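Superoxide dismutase (Leishmania major, PDB 4F2N) probably catalyses the dismutation of superoxide to molecular oxygen and hydrogen peroxide at an iron centre, as iron superoxide dismutases do. Local coordinates at residues B[22-27]-B[81-86]; B[49-54]-B[198-203]; B[118-123]-B[217-222]; B[131-136]-B[165-170]; B[31-36]-B[68-73]. All coordinates share one frame; numbering follows the deposited sequence.

Interaction 1. Residues B[22-27]-B[81-86]; sequences CYHTLP and TIEEII
Glu-83 OE1 is gripped by two donors, Thr-25 N at 2.8 Å and a water; its partner OE2 takes Leu-26 N at 2.7 Å. Both amide bonds are nearly straight and on syn lone pairs, so two successive amides of 22-27 straddle the fork. The water also bonds Thr-25 OG1, 2.6 Å away. Extended beyond CG, Glu-83 carries its carboxylate from the first turn of helix 82-89 out to the loop, crossing Thr-25 at about a right angle. Beside it, Thr-81 lays CG2 over the His-24 imidazole in a CH-pi contact, 4.0 Å from the ring centroid. Thr-81 is also the helix N-cap: its OG1, between N and C (chi1 60°), accepts from Glu-84 N at 3.1 Å. Phe-106 of helix 96-113 touches both Thr-25 and Glu-83. With both oxygens of this buried acid engaged by donors, Glu-83 is probably ionised, its negative charge stabilised by two amides and a water.

Interaction 2. Residues B[49-54]-B[198-203]; sequences VMSPRQ and YKDFEN
Asp-200 presents its carboxylate to the start of helix 52-71 as a two-point acceptor. Ser-51 N donates to Asp-200 OD2 at 2.8 Å, almost straight at 171°, and Ser-51 OG donates to Asp-200 OD1 at 2.7 Å; both bonds use syn lone pairs. Ser-51 OG sits between N and C (chi1 70°), where it also accepts from Gln-54 N at 3.0 Å, so the N-cap hydroxyl links the helix to the acid. Gln-54, bent at chi2, passes its CB 3.3 Å from Asp-200 OD2 and runs past Lys-199 in the opposite direction, and its OE1 takes a weak bond from Asp-200 N. The aliphatic part of Lys-199 meets Arg-53, CE to CG 3.6 Å. The charged ends of both turn to the dimer interface, where Glu-202 of the second subunit forms a salt bridge with each. Phe-201 touches Val-49 and helix 205-212. The contact thus joins the N-terminus of helix 52-71 to the short helix 198-201 that follows the metal ligands Asp-191 and His-195.

Interaction 3. Residues B[118-123]-B[217-222]; sequences GGKPMP and DWEFVC
Met-122 starts with CG anti to its backbone N (chi1 -172°) and turns at chi3 (-70°), which brings CE over the face of the Trp-218 indole. The methyl lies 3.4 Å from the centroid of the six-membered ring and 8° off its normal, a CH-pi contact, while Met-122 SD stands obliquely farther out at 4.9 Å from that centroid in a Met-aromatic contact. Lys-120 O accepts from the backbone N of Trp-218 at 3.3 Å, the donor above the carbonyl plane, and also lies at the indole edge, 3.2 Å from CD1 of Trp-218. Lys-120 and Asp-217 form a single beta bridge, and their side chains run side by side, CD of Lys-120 3.2 Å from OD1 of Asp-217. That same OD1 caps the helix, accepting from Phe-220 N at 3.2 Å from above the carboxylate plane. Glu-219 crosses Lys-120 at about a right angle, and a water joins its OE2 to Pro-121 O. Pro-123 CG rests on Cys-222 CB at 3.7 Å. The loop is pinned along the first turn of helix 218-229 just before helix 124-134 begins; Leu-126 of that helix touches Trp-218, Val-221 and Cys-222, while Val-221 packs on strand 185-191.

Interaction 4. Residues B[131-136]-B[165-170]; sequences AKQFGS and TKELLI
The ring of Phe-134 and the side chain of Leu-168 cross at about a right angle, CE2 of the ring 4.0 Å from CB of the leucine. Farther along, Phe-134 CE1 meets the tip of Ile-170, CD1, at 3.9 Å, the two side chains crossing obliquely. The preceding residue, Gln-133, lays CG over one face of the Phe-134 ring, then bends at chi2 (77°) so that OE1 accepts from Leu-168 N at 3.0 Å; this donor lies well above the amide carbonyl plane, 51° out of it. Here the last turn of helix 124-134 packs against strand 168-174, an outermost strand of the three-stranded antiparallel sheet of the C-terminal domain, at the end where the strand leaves its hairpin turn. In that turn Thr-165 OG1 accepts from Glu-167 N, an ST turn, and donates to the anti lone pair of Glu-167 OE1 at 2.6 Å. Phe-134 also meets the ring of Phe-140 and touches Leu-159 of strand 155-161, while Ile-170 leans on Phe-140 and Phe-144 of helix 137-149.

Interaction 5. Residues B[31-36]-B[68-73]; sequences YPAELP and DKLNTL
The C-terminal end of helix 52-71, the first long helix of the alpha-hairpin domain, is tied here to the extended segment that leads toward it. Asn-71 does the tying through both ends of its amide, each bonded to the backbone of Ala-33. Asn-71 OD1 accepts from Ala-33 N at 2.8 Å, with the donor in the carbonyl plane on a lone pair, although the N-H is bent to 137°. Asn-71 ND2 donates to Ala-33 O at 2.9 Å, nearly straight at 172° and within the amide plane. Two bonds to one residue fix the rotation of the amide about chi2; it pairs with the N-H and C=O of Ala-33 much as a backbone partner would. Its CG is anti to the carbonyl carbon, which swings the group off the helix side to the loop. Tyr-31, with CG anti to the backbone N, slides past Asn-71 in the opposite direction, ring and amide planes 67° apart. Leu-70 O lies in plane at the Tyr-31 ring edge, and CE1 of the ring packs on Leu-70 CG at 4.0 Å. Beside the amide pair, Ala-33 CB meets Leu-70 CD2 at 3.8 Å. Ile-82 and Ile-85 of helix 82-89 touch Tyr-31, and His-105 of helix 96-113 touches Ala-33, so the segment lies between three helices.

Interaction 1 is the buried contact of the set and interaction 4 the surface one; interactions 2, 3 and 5 are partly buried. Interactions 1 and 5 touch, Tyr-31 packing on Ile-82 and Ile-85, and Leu-70 on Ile-82, and both fasten N-terminal loop to helix by side chains gripping backbone amides: a carboxylate in one, a carboxamide in the other. Interactions 2 and 5 hold opposite ends of helix 52-71, and interaction 2 alone reaches the second subunit. Interaction 3 holds the loop leading into helix 124-134 and interaction 4 that helix's last turn, both relying more on aromatic and aliphatic packing, with one hydrogen bond across each. Their centres lie about 17 Å apart.

Interaction 1. Residues B[22-27]-B[81-86]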
# COMPACT_ATOMS: atom_id res chain seq x y z
N CYS B 22 -18.89 0.87 26.89
CA CYS B 22 -19.55 0.97 25.60
C CYS B 22 -19.22 -0.26 24.77
O CYS B 22 -18.39 -1.09 25.16
CB CYS B 22 -19.15 2.25 24.87
SG CYS B 22 -17.38 2.40 24.61
N TYR B 23 -19.91 -0.40 23.64
CA TYR B 23 -19.74 -1.53 22.75
C TYR B 23 -18.30 -1.51 22.18
O TYR B 23 -17.82 -0.46 21.77
CB TYR B 23 -20.76 -1.39 21.62
CG TYR B 23 -20.65 -2.41 20.51
CD1 TYR B 23 -21.48 -3.52 20.49
CD2 TYR B 23 -19.71 -2.26 19.49
CE1 TYR B 23 -21.37 -4.48 19.49
CE2 TYR B 23 -19.59 -3.20 18.47
CZ TYR B 23 -20.42 -4.30 18.47
OH TYR B 23 -20.33 -5.22 17.46
N HIS B 24 -17.63 -2.66 22.16
CA HIS B 24 -16.36 -2.78 21.42
C HIS B 24 -16.51 -3.88 20.42
O HIS B 24 -17.22 -4.87 20.68
CB HIS B 24 -15.18 -3.07 22.35
CG HIS B 24 -14.91 -1.98 23.36
ND1 HIS B 24 -15.48 -1.97 24.57
CD2 HIS B 24 -14.10 -0.84 23.29
CE1 HIS B 24 -15.07 -0.88 25.25
NE2 HIS B 24 -14.22 -0.20 24.48
N THR B 25 -15.85 -3.73 19.28
CA THR B 25 -15.90 -4.76 18.25
C THR B 25 -15.16 -6.04 18.71
O THR B 25 -15.66 -7.16 18.51
CB THR B 25 -15.34 -4.24 16.92
OG1 THR B 25 -16.22 -3.24 16.41
CG2 THR B 25 -15.25 -5.35 15.89
N LEU B 26 -13.97 -5.85 19.30
CA LEU B 26 -13.21 -6.98 19.90
C LEU B 26 -12.86 -6.67 21.36
O LEU B 26 -11.71 -6.28 21.64
CB LEU B 26 -11.90 -7.22 19.11
CG LEU B 26 -12.03 -7.65 17.65
CD1 LEU B 26 -10.65 -7.78 17.00
CD2 LEU B 26 -12.85 -8.94 17.55
N PRO B 27 -13.82 -6.85 22.28
CA PRO B 27 -13.52 -6.44 23.66
C PRO B 27 -12.39 -7.22 24.33
O PRO B 27 -11.79 -6.71 25.27
CB PRO B 27 -14.84 -6.70 24.42
CG PRO B 27 -15.66 -7.54 23.52
CD PRO B 27 -15.20 -7.34 22.12
N THR B 81 -8.79 -1.70 26.07
CA THR B 81 -8.90 -2.26 24.71
C THR B 81 -8.00 -1.52 23.72
O THR B 81 -7.72 -0.31 23.85
CB THR B 81 -10.34 -2.23 24.14
OG1 THR B 81 -10.81 -0.87 24.09
CG2 THR B 81 -11.29 -3.06 25.04
N ILE B 82 -7.58 -2.26 22.71
CA ILE B 82 -6.89 -1.68 21.57
C ILE B 82 -7.77 -0.61 20.90
O ILE B 82 -7.28 0.43 20.51
CB ILE B 82 -6.47 -2.77 20.57
CG1 ILE B 82 -5.53 -3.80 21.25
CG2 ILE B 82 -5.82 -2.17 19.32
CD1 ILE B 82 -4.24 -3.22 21.81
N GLU B 83 -9.08 -0.86 20.81
CA GLU B 83 -10.00 0.14 20.24
C GLU B 83 -9.98 1.47 20.99
O GLU B 83 -10.14 2.55 20.40
CB GLU B 83 -11.41 -0.42 20.25
CG GLU B 83 -11.58 -1.45 19.15
CD GLU B 83 -12.82 -2.30 19.36
OE1 GLU B 83 -13.92 -1.75 19.14
OE2 GLU B 83 -12.68 -3.49 19.71
N GLU B 84 -9.78 1.41 22.29
CA GLU B 84 -9.65 2.65 23.06
C GLU B 84 -8.42 3.45 22.58
O GLU B 84 -8.47 4.68 22.45
CB GLU B 84 -9.58 2.33 24.55
CG GLU B 84 -9.50 3.56 25.44
CD GLU B 84 -9.99 3.30 26.86
OE1 GLU B 84 -10.69 2.29 27.14
OE2 GLU B 84 -9.65 4.14 27.73
N ILE B 85 -7.32 2.76 22.29
CA ILE B 85 -6.13 3.46 21.76
C ILE B 85 -6.44 4.11 20.38
O ILE B 85 -6.12 5.27 20.14
CB ILE B 85 -4.90 2.53 21.68
CG1 ILE B 85 -4.59 1.87 23.05
CG2 ILE B 85 -3.69 3.29 21.14
CD1 ILE B 85 -3.45 0.87 23.02
N ILE B 86 -7.09 3.35 19.51
CA ILE B 86 -7.52 3.83 18.19
C ILE B 86 -8.34 5.10 18.34
O ILE B 86 -8.06 6.13 17.71
CB ILE B 86 -8.31 2.73 17.45
CG1 ILE B 86 -7.41 1.49 17.25
CG2 ILE B 86 -8.85 3.22 16.10
CD1 ILE B 86 -8.13 0.36 16.59
O HOH W 1 -16.78 -1.08 17.76

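Interaction 2. Residues B[49-54]-B[198-203]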
# COMPACT_ATOMS: atom_id res chain seq x y z
N VAL B 49 -7.29 -21.28 0.19
CA VAL B 49 -6.99 -19.96 -0.37
C VAL B 49 -5.56 -19.45 -0.08
O VAL B 49 -4.86 -19.06 -1.01
CB VAL B 49 -8.06 -18.93 0.04
CG1 VAL B 49 -7.71 -17.50 -0.43
CG2 VAL B 49 -9.41 -19.39 -0.51
N MET B 50 -5.15 -19.49 1.19
CA MET B 50 -3.84 -19.00 1.63
C MET B 50 -2.83 -20.12 1.93
O MET B 50 -3.10 -20.95 2.78
CB MET B 50 -3.99 -18.20 2.92
CG MET B 50 -4.60 -16.81 2.71
SD MET B 50 -4.69 -15.99 4.30
CE MET B 50 -5.84 -14.68 3.88
N SER B 51 -1.67 -20.08 1.28
CA SER B 51 -0.61 -21.06 1.52
C SER B 51 -0.00 -20.88 2.92
O SER B 51 -0.13 -19.81 3.52
CB SER B 51 0.49 -20.88 0.48
OG SER B 51 1.18 -19.66 0.74
N PRO B 52 0.68 -21.92 3.43
CA PRO B 52 1.41 -21.79 4.70
C PRO B 52 2.35 -20.58 4.71
O PRO B 52 2.32 -19.78 5.67
CB PRO B 52 2.17 -23.13 4.80
CG PRO B 52 1.24 -24.10 4.11
CD PRO B 52 0.66 -23.33 2.95
N ARG B 53 3.14 -20.41 3.64
CA ARG B 53 4.09 -19.29 3.62
C ARG B 53 3.36 -17.93 3.57
O ARG B 53 3.78 -17.00 4.25
CB ARG B 53 5.13 -19.43 2.50
CG ARG B 53 6.10 -18.25 2.36
CD ARG B 53 6.87 -18.01 3.66
NE ARG B 53 8.10 -17.24 3.46
CZ ARG B 53 9.01 -17.04 4.41
NH1 ARG B 53 8.83 -17.57 5.62
NH2 ARG B 53 10.11 -16.36 4.14
N GLN B 54 2.27 -17.83 2.81
CA GLN B 54 1.50 -16.55 2.79
C GLN B 54 1.01 -16.19 4.19
O GLN B 54 1.10 -15.02 4.61
CB GLN B 54 0.31 -16.64 1.82
CG GLN B 54 -0.63 -15.46 1.81
CD GLN B 54 -0.01 -14.22 1.16
OE1 GLN B 54 -0.15 -13.99 -0.05
NE2 GLN B 54 0.71 -13.44 1.96
N TYR B 198 0.01 -11.11 -2.06
CA TYR B 198 1.03 -11.11 -3.14
C TYR B 198 1.79 -12.43 -3.26
O TYR B 198 2.23 -12.79 -4.36
CB TYR B 198 2.02 -9.94 -3.05
CG TYR B 198 2.37 -9.40 -4.42
CD1 TYR B 198 1.54 -8.49 -5.06
CD2 TYR B 198 3.52 -9.83 -5.09
CE1 TYR B 198 1.85 -7.99 -6.33
CE2 TYR B 198 3.84 -9.36 -6.37
CZ TYR B 198 3.00 -8.44 -6.98
OH TYR B 198 3.30 -7.95 -8.23
N LYS B 199 2.00 -13.10 -2.13
CA LYS B 199 2.73 -14.38 -2.15
C LYS B 199 2.01 -15.41 -3.02
O LYS B 199 2.64 -16.12 -3.79
CB LYS B 199 2.97 -14.91 -0.73
CG LYS B 199 3.74 -16.24 -0.66
CD LYS B 199 5.20 -16.02 -1.04
CE LYS B 199 5.95 -17.34 -1.15
NZ LYS B 199 7.39 -17.04 -1.37
N ASP B 200 0.69 -15.51 -2.89
CA ASP B 200 -0.05 -16.56 -3.63
C ASP B 200 -0.66 -16.08 -4.95
O ASP B 200 -0.81 -16.88 -5.89
CB ASP B 200 -1.17 -17.13 -2.77
CG ASP B 200 -0.66 -17.78 -1.48
OD1 ASP B 200 0.53 -18.15 -1.40
OD2 ASP B 200 -1.49 -17.96 -0.56
N PHE B 201 -1.05 -14.80 -5.00
CA PHE B 201 -1.81 -14.27 -6.13
C PHE B 201 -1.06 -13.21 -6.92
O PHE B 201 -1.60 -12.69 -7.92
CB PHE B 201 -3.14 -13.68 -5.64
CG PHE B 201 -4.11 -14.71 -5.14
CD1 PHE B 201 -4.97 -15.35 -6.04
CD2 PHE B 201 -4.14 -15.07 -3.79
CE1 PHE B 201 -5.86 -16.32 -5.58
CE2 PHE B 201 -5.03 -16.05 -3.33
CZ PHE B 201 -5.89 -16.66 -4.22
N GLU B 202 0.15 -12.88 -6.49
CA GLU B 202 0.92 -11.79 -7.11
C GLU B 202 0.01 -10.55 -7.31
O GLU B 202 -0.67 -10.12 -6.36
CB GLU B 202 1.59 -12.29 -8.42
CG GLU B 202 2.45 -13.54 -8.17
CD GLU B 202 3.03 -14.18 -9.43
OE1 GLU B 202 2.35 -14.22 -10.49
OE2 GLU B 202 4.18 -14.66 -9.38
N ASN B 203 -0.03 -9.99 -8.52
CA ASN B 203 -0.83 -8.82 -8.83
C ASN B 203 -2.33 -9.08 -8.89
O ASN B 203 -3.10 -8.16 -9.07
CB ASN B 203 -0.41 -8.25 -10.20
CG ASN B 203 -0.65 -9.23 -11.32
OD1 ASN B 203 0.01 -10.24 -11.37
ND2 ASN B 203 -1.62 -8.97 -12.19

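Interaction 3. Residues B[118-123]-B[217-222]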
# COMPACT_ATOMS: atom_id res chain seq x y z
N GLY B 118 -11.32 -23.82 5.02
CA GLY B 118 -12.55 -24.32 4.39
C GLY B 118 -13.80 -23.51 4.68
O GLY B 118 -14.90 -23.89 4.28
N GLY B 119 -13.64 -22.38 5.37
CA GLY B 119 -14.76 -21.52 5.77
C GLY B 119 -15.75 -22.16 6.75
O GLY B 119 -15.57 -23.30 7.17
N LYS B 120 -16.77 -21.40 7.14
CA LYS B 120 -17.96 -21.96 7.80
C LYS B 120 -19.19 -21.43 7.06
O LYS B 120 -19.22 -20.25 6.69
CB LYS B 120 -18.01 -21.56 9.28
CG LYS B 120 -16.76 -21.92 10.07
CD LYS B 120 -16.98 -21.91 11.57
CE LYS B 120 -15.73 -22.38 12.31
NZ LYS B 120 -15.47 -23.82 12.06
N PRO B 121 -20.22 -22.27 6.84
CA PRO B 121 -21.40 -21.82 6.07
C PRO B 121 -22.13 -20.67 6.74
O PRO B 121 -22.11 -20.56 7.96
CB PRO B 121 -22.29 -23.08 6.00
CG PRO B 121 -21.38 -24.22 6.29
CD PRO B 121 -20.33 -23.70 7.23
N MET B 122 -22.74 -19.82 5.93
CA MET B 122 -23.45 -18.64 6.41
C MET B 122 -24.78 -19.04 7.03
O MET B 122 -25.61 -19.66 6.38
CB MET B 122 -23.70 -17.69 5.25
CG MET B 122 -24.26 -16.34 5.64
SD MET B 122 -24.61 -15.43 4.13
CE MET B 122 -22.96 -15.10 3.52
N PRO B 123 -24.97 -18.70 8.31
CA PRO B 123 -26.26 -18.97 8.95
C PRO B 123 -27.37 -18.19 8.28
O PRO B 123 -27.14 -17.09 7.74
CB PRO B 123 -26.06 -18.48 10.38
CG PRO B 123 -24.58 -18.48 10.59
CD PRO B 123 -24.00 -18.11 9.25
N ASP B 217 -15.23 -17.27 7.75
CA ASP B 217 -15.95 -17.84 8.87
C ASP B 217 -17.26 -17.08 9.03
O ASP B 217 -17.33 -16.05 9.74
CB ASP B 217 -15.10 -17.78 10.16
CG ASP B 217 -15.80 -18.44 11.35
OD1 ASP B 217 -17.01 -18.72 11.28
OD2 ASP B 217 -15.13 -18.67 12.37
N TRP B 218 -18.32 -17.57 8.38
CA TRP B 218 -19.58 -16.83 8.40
C TRP B 218 -20.30 -16.90 9.73
O TRP B 218 -21.15 -16.06 10.04
CB TRP B 218 -20.51 -17.30 7.27
CG TRP B 218 -20.08 -16.89 5.88
CD1 TRP B 218 -19.71 -17.73 4.82
CD2 TRP B 218 -19.99 -15.53 5.34
NE1 TRP B 218 -19.42 -16.99 3.70
CE2 TRP B 218 -19.56 -15.66 3.95
CE3 TRP B 218 -20.24 -14.26 5.86
CZ2 TRP B 218 -19.38 -14.55 3.13
CZ3 TRP B 218 -20.05 -13.14 5.02
CH2 TRP B 218 -19.62 -13.29 3.69
N GLU B 219 -19.94 -17.89 10.55
CA GLU B 219 -20.48 -17.96 11.93
C GLU B 219 -19.98 -16.79 12.79
O GLU B 219 -20.75 -16.21 13.58
CB GLU B 219 -20.18 -19.33 12.55
CG GLU B 219 -20.88 -20.45 11.79
CD GLU B 219 -20.55 -21.84 12.32
OE1 GLU B 219 -20.07 -21.95 13.47
OE2 GLU B 219 -20.79 -22.83 11.59
N PHE B 220 -18.71 -16.44 12.65
CA PHE B 220 -18.19 -15.28 13.36
C PHE B 220 -18.85 -14.02 12.82
O PHE B 220 -19.22 -13.14 13.59
CB PHE B 220 -16.66 -15.16 13.23
CG PHE B 220 -16.13 -13.87 13.77
CD1 PHE B 220 -15.98 -13.69 15.16
CD2 PHE B 220 -15.78 -12.83 12.91
CE1 PHE B 220 -15.50 -12.49 15.66
CE2 PHE B 220 -15.29 -11.63 13.41
CZ PHE B 220 -15.15 -11.47 14.79
N VAL B 221 -18.96 -13.90 11.50
CA VAL B 221 -19.58 -12.71 10.90
C VAL B 221 -21.03 -12.59 11.44
O VAL B 221 -21.47 -11.51 11.81
CB VAL B 221 -19.58 -12.76 9.35
CG1 VAL B 221 -20.27 -11.52 8.78
CG2 VAL B 221 -18.15 -12.87 8.81
N CYS B 222 -21.75 -13.71 11.48
CA CYS B 222 -23.13 -13.67 11.99
C CYS B 222 -23.21 -13.30 13.48
O CYS B 222 -24.09 -12.53 13.88
CB CYS B 222 -23.83 -15.00 11.71
SG CYS B 222 -25.60 -14.97 12.11
O HOH W 2 -22.69 -22.46 9.87

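Interaction 4. Residues B[131-136]-B[165-170]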
# COMPACT_ATOMS: atom_id res chain seq x y z
N ALA B 131 -29.23 -10.28 2.16
CA ALA B 131 -30.17 -10.17 1.02
C ALA B 131 -31.12 -8.98 1.18
O ALA B 131 -31.46 -8.31 0.21
CB ALA B 131 -30.96 -11.47 0.81
N LYS B 132 -31.56 -8.73 2.41
CA LYS B 132 -32.46 -7.62 2.66
C LYS B 132 -31.83 -6.29 2.27
O LYS B 132 -32.49 -5.44 1.68
CB LYS B 132 -32.95 -7.61 4.11
CG LYS B 132 -34.07 -6.60 4.37
CD LYS B 132 -34.59 -6.62 5.80
CE LYS B 132 -33.80 -5.65 6.68
NZ LYS B 132 -34.38 -5.58 8.06
N GLN B 133 -30.54 -6.11 2.57
CA GLN B 133 -29.81 -4.91 2.13
C GLN B 133 -29.42 -4.88 0.64
O GLN B 133 -29.66 -3.89 -0.04
CB GLN B 133 -28.53 -4.71 2.97
CG GLN B 133 -27.80 -3.42 2.65
CD GLN B 133 -28.47 -2.22 3.27
OE1 GLN B 133 -28.80 -2.20 4.46
NE2 GLN B 133 -28.66 -1.18 2.46
N PHE B 134 -28.80 -5.95 0.15
CA PHE B 134 -28.12 -5.91 -1.14
C PHE B 134 -28.89 -6.62 -2.27
O PHE B 134 -28.41 -6.68 -3.39
CB PHE B 134 -26.72 -6.52 -1.01
CG PHE B 134 -25.85 -5.81 -0.04
CD1 PHE B 134 -25.18 -4.64 -0.41
CD2 PHE B 134 -25.73 -6.26 1.28
CE1 PHE B 134 -24.39 -3.95 0.51
CE2 PHE B 134 -24.95 -5.59 2.19
CZ PHE B 134 -24.27 -4.43 1.80
N GLY B 135 -30.06 -7.19 -1.96
CA GLY B 135 -30.84 -7.96 -2.95
C GLY B 135 -30.59 -9.45 -2.87
O GLY B 135 -31.54 -10.25 -2.92
N SER B 136 -29.32 -9.83 -2.74
CA SER B 136 -28.92 -11.25 -2.59
C SER B 136 -27.47 -11.30 -2.10
O SER B 136 -26.74 -10.29 -2.17
CB SER B 136 -29.01 -11.99 -3.92
OG SER B 136 -27.97 -11.60 -4.79
N THR B 165 -29.01 3.27 12.01
CA THR B 165 -30.02 2.92 11.01
C THR B 165 -30.27 1.42 10.87
O THR B 165 -31.28 1.01 10.31
CB THR B 165 -29.63 3.46 9.63
OG1 THR B 165 -28.45 2.78 9.18
CG2 THR B 165 -29.35 4.95 9.72
N LYS B 166 -29.35 0.60 11.38
CA LYS B 166 -29.36 -0.86 11.21
C LYS B 166 -29.00 -1.31 9.78
O LYS B 166 -29.06 -2.50 9.46
CB LYS B 166 -30.69 -1.51 11.66
CG LYS B 166 -31.22 -1.03 13.00
CD LYS B 166 -30.26 -1.32 14.14
CE LYS B 166 -30.86 -0.88 15.47
NZ LYS B 166 -29.81 -0.92 16.51
N GLU B 167 -28.59 -0.36 8.94
CA GLU B 167 -28.16 -0.71 7.59
C GLU B 167 -26.87 -1.49 7.63
O GLU B 167 -26.04 -1.29 8.51
CB GLU B 167 -27.90 0.54 6.75
CG GLU B 167 -29.15 1.19 6.19
CD GLU B 167 -28.83 2.60 5.76
OE1 GLU B 167 -28.37 3.38 6.61
OE2 GLU B 167 -28.99 2.91 4.57
N LEU B 168 -26.70 -2.35 6.63
CA LEU B 168 -25.41 -2.96 6.35
C LEU B 168 -24.74 -2.17 5.22
O LEU B 168 -25.41 -1.80 4.24
CB LEU B 168 -25.59 -4.42 5.91
CG LEU B 168 -25.84 -5.45 7.01
CD1 LEU B 168 -26.30 -6.73 6.35
CD2 LEU B 168 -24.56 -5.67 7.80
N LEU B 169 -23.44 -1.91 5.36
CA LEU B 169 -22.76 -1.04 4.42
C LEU B 169 -21.40 -1.60 4.05
O LEU B 169 -20.70 -2.13 4.92
CB LEU B 169 -22.55 0.37 5.04
CG LEU B 169 -23.70 1.27 5.53
CD1 LEU B 169 -23.17 2.40 6.41
CD2 LEU B 169 -24.51 1.85 4.39
N ILE B 170 -21.03 -1.45 2.78
CA ILE B 170 -19.65 -1.69 2.34
C ILE B 170 -18.87 -0.39 2.39
O ILE B 170 -19.28 0.61 1.80
CB ILE B 170 -19.62 -2.29 0.91
CG1 ILE B 170 -20.43 -3.59 0.91
CG2 ILE B 170 -18.18 -2.53 0.43
CD1 ILE B 170 -20.62 -4.20 -0.47

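Interaction 5. Residues B[31-36]-B[68-73]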
# COMPACT_ATOMS: atom_id res chain seq x y z
N TYR B 31 -4.49 -4.08 25.55
CA TYR B 31 -3.09 -3.66 25.72
C TYR B 31 -2.58 -4.12 27.12
O TYR B 31 -3.33 -4.06 28.06
CB TYR B 31 -2.99 -2.14 25.59
CG TYR B 31 -1.57 -1.65 25.52
CD1 TYR B 31 -0.92 -1.53 24.28
CD2 TYR B 31 -0.86 -1.34 26.68
CE1 TYR B 31 0.40 -1.11 24.22
CE2 TYR B 31 0.46 -0.90 26.62
CZ TYR B 31 1.08 -0.81 25.39
OH TYR B 31 2.38 -0.38 25.33
N PRO B 32 -1.30 -4.58 27.26
CA PRO B 32 -0.25 -4.69 26.23
C PRO B 32 -0.67 -5.63 25.11
O PRO B 32 -1.33 -6.65 25.38
CB PRO B 32 0.95 -5.27 27.01
CG PRO B 32 0.69 -4.96 28.45
CD PRO B 32 -0.81 -5.04 28.58
N ALA B 33 -0.33 -5.28 23.88
CA ALA B 33 -0.73 -6.03 22.70
C ALA B 33 -0.09 -7.43 22.69
O ALA B 33 1.05 -7.59 23.15
CB ALA B 33 -0.34 -5.26 21.45
N GLU B 34 -0.82 -8.41 22.17
CA GLU B 34 -0.29 -9.76 21.90
C GLU B 34 -0.79 -10.24 20.56
O GLU B 34 -1.95 -10.00 20.20
CB GLU B 34 -0.79 -10.77 22.94
CG GLU B 34 -0.32 -10.62 24.36
CD GLU B 34 -0.83 -11.78 25.22
OE1 GLU B 34 -0.30 -12.91 25.08
OE2 GLU B 34 -1.75 -11.56 26.03
N LEU B 35 0.05 -10.95 19.80
CA LEU B 35 -0.45 -11.62 18.59
C LEU B 35 -1.57 -12.57 19.04
O LEU B 35 -1.39 -13.34 19.98
CB LEU B 35 0.62 -12.47 17.91
CG LEU B 35 1.46 -12.07 16.71
CD1 LEU B 35 2.16 -13.33 16.23
CD2 LEU B 35 0.64 -11.46 15.57
N PRO B 36 -2.73 -12.52 18.39
CA PRO B 36 -3.84 -13.40 18.79
C PRO B 36 -3.61 -14.86 18.45
O PRO B 36 -2.92 -15.20 17.47
CB PRO B 36 -5.03 -12.86 17.97
CG PRO B 36 -4.41 -12.24 16.78
CD PRO B 36 -3.08 -11.68 17.22
N ASP B 68 4.62 -5.61 18.14
CA ASP B 68 5.89 -5.26 18.80
C ASP B 68 6.06 -3.75 18.87
O ASP B 68 6.45 -3.21 19.91
CB ASP B 68 7.09 -5.93 18.09
CG ASP B 68 7.11 -7.46 18.25
OD1 ASP B 68 6.30 -8.03 19.01
OD2 ASP B 68 7.94 -8.12 17.59
N LYS B 69 5.74 -3.06 17.78
CA LYS B 69 5.92 -1.60 17.75
C LYS B 69 4.94 -0.92 18.69
O LYS B 69 5.32 -0.02 19.47
CB LYS B 69 5.78 -1.08 16.31
CG LYS B 69 6.00 0.42 16.15
CD LYS B 69 7.42 0.81 16.45
CE LYS B 69 7.61 2.29 16.14
NZ LYS B 69 9.06 2.56 15.98
N LEU B 70 3.68 -1.36 18.67
CA LEU B 70 2.66 -0.79 19.55
C LEU B 70 3.07 -0.88 21.04
O LEU B 70 2.87 0.07 21.79
CB LEU B 70 1.30 -1.49 19.33
CG LEU B 70 0.12 -1.07 20.19
CD1 LEU B 70 -0.15 0.41 20.04
CD2 LEU B 70 -1.11 -1.89 19.80
N ASN B 71 3.65 -2.01 21.44
CA ASN B 71 4.14 -2.18 22.81
C ASN B 71 5.26 -1.23 23.25
O ASN B 71 5.49 -1.09 24.44
CB ASN B 71 4.48 -3.64 23.09
CG ASN B 71 3.24 -4.50 23.21
OD1 ASN B 71 2.20 -4.00 23.62
ND2 ASN B 71 3.31 -5.76 22.83
N THR B 72 5.94 -0.58 22.30
CA THR B 72 6.92 0.48 22.63
C THR B 72 6.29 1.86 22.77
O THR B 72 6.97 2.82 23.15
CB THR B 72 8.05 0.59 21.57
OG1 THR B 72 7.50 1.06 20.32
CG2 THR B 72 8.73 -0.76 21.35
N LEU B 73 5.00 1.98 22.46
CA LEU B 73 4.31 3.27 22.41
C LEU B 73 3.13 3.43 23.37
O LEU B 73 2.74 4.55 23.70
CB LEU B 73 3.76 3.51 21.01
CG LEU B 73 4.80 3.45 19.88
CD1 LEU B 73 4.09 3.27 18.55
CD2 LEU B 73 5.67 4.70 19.90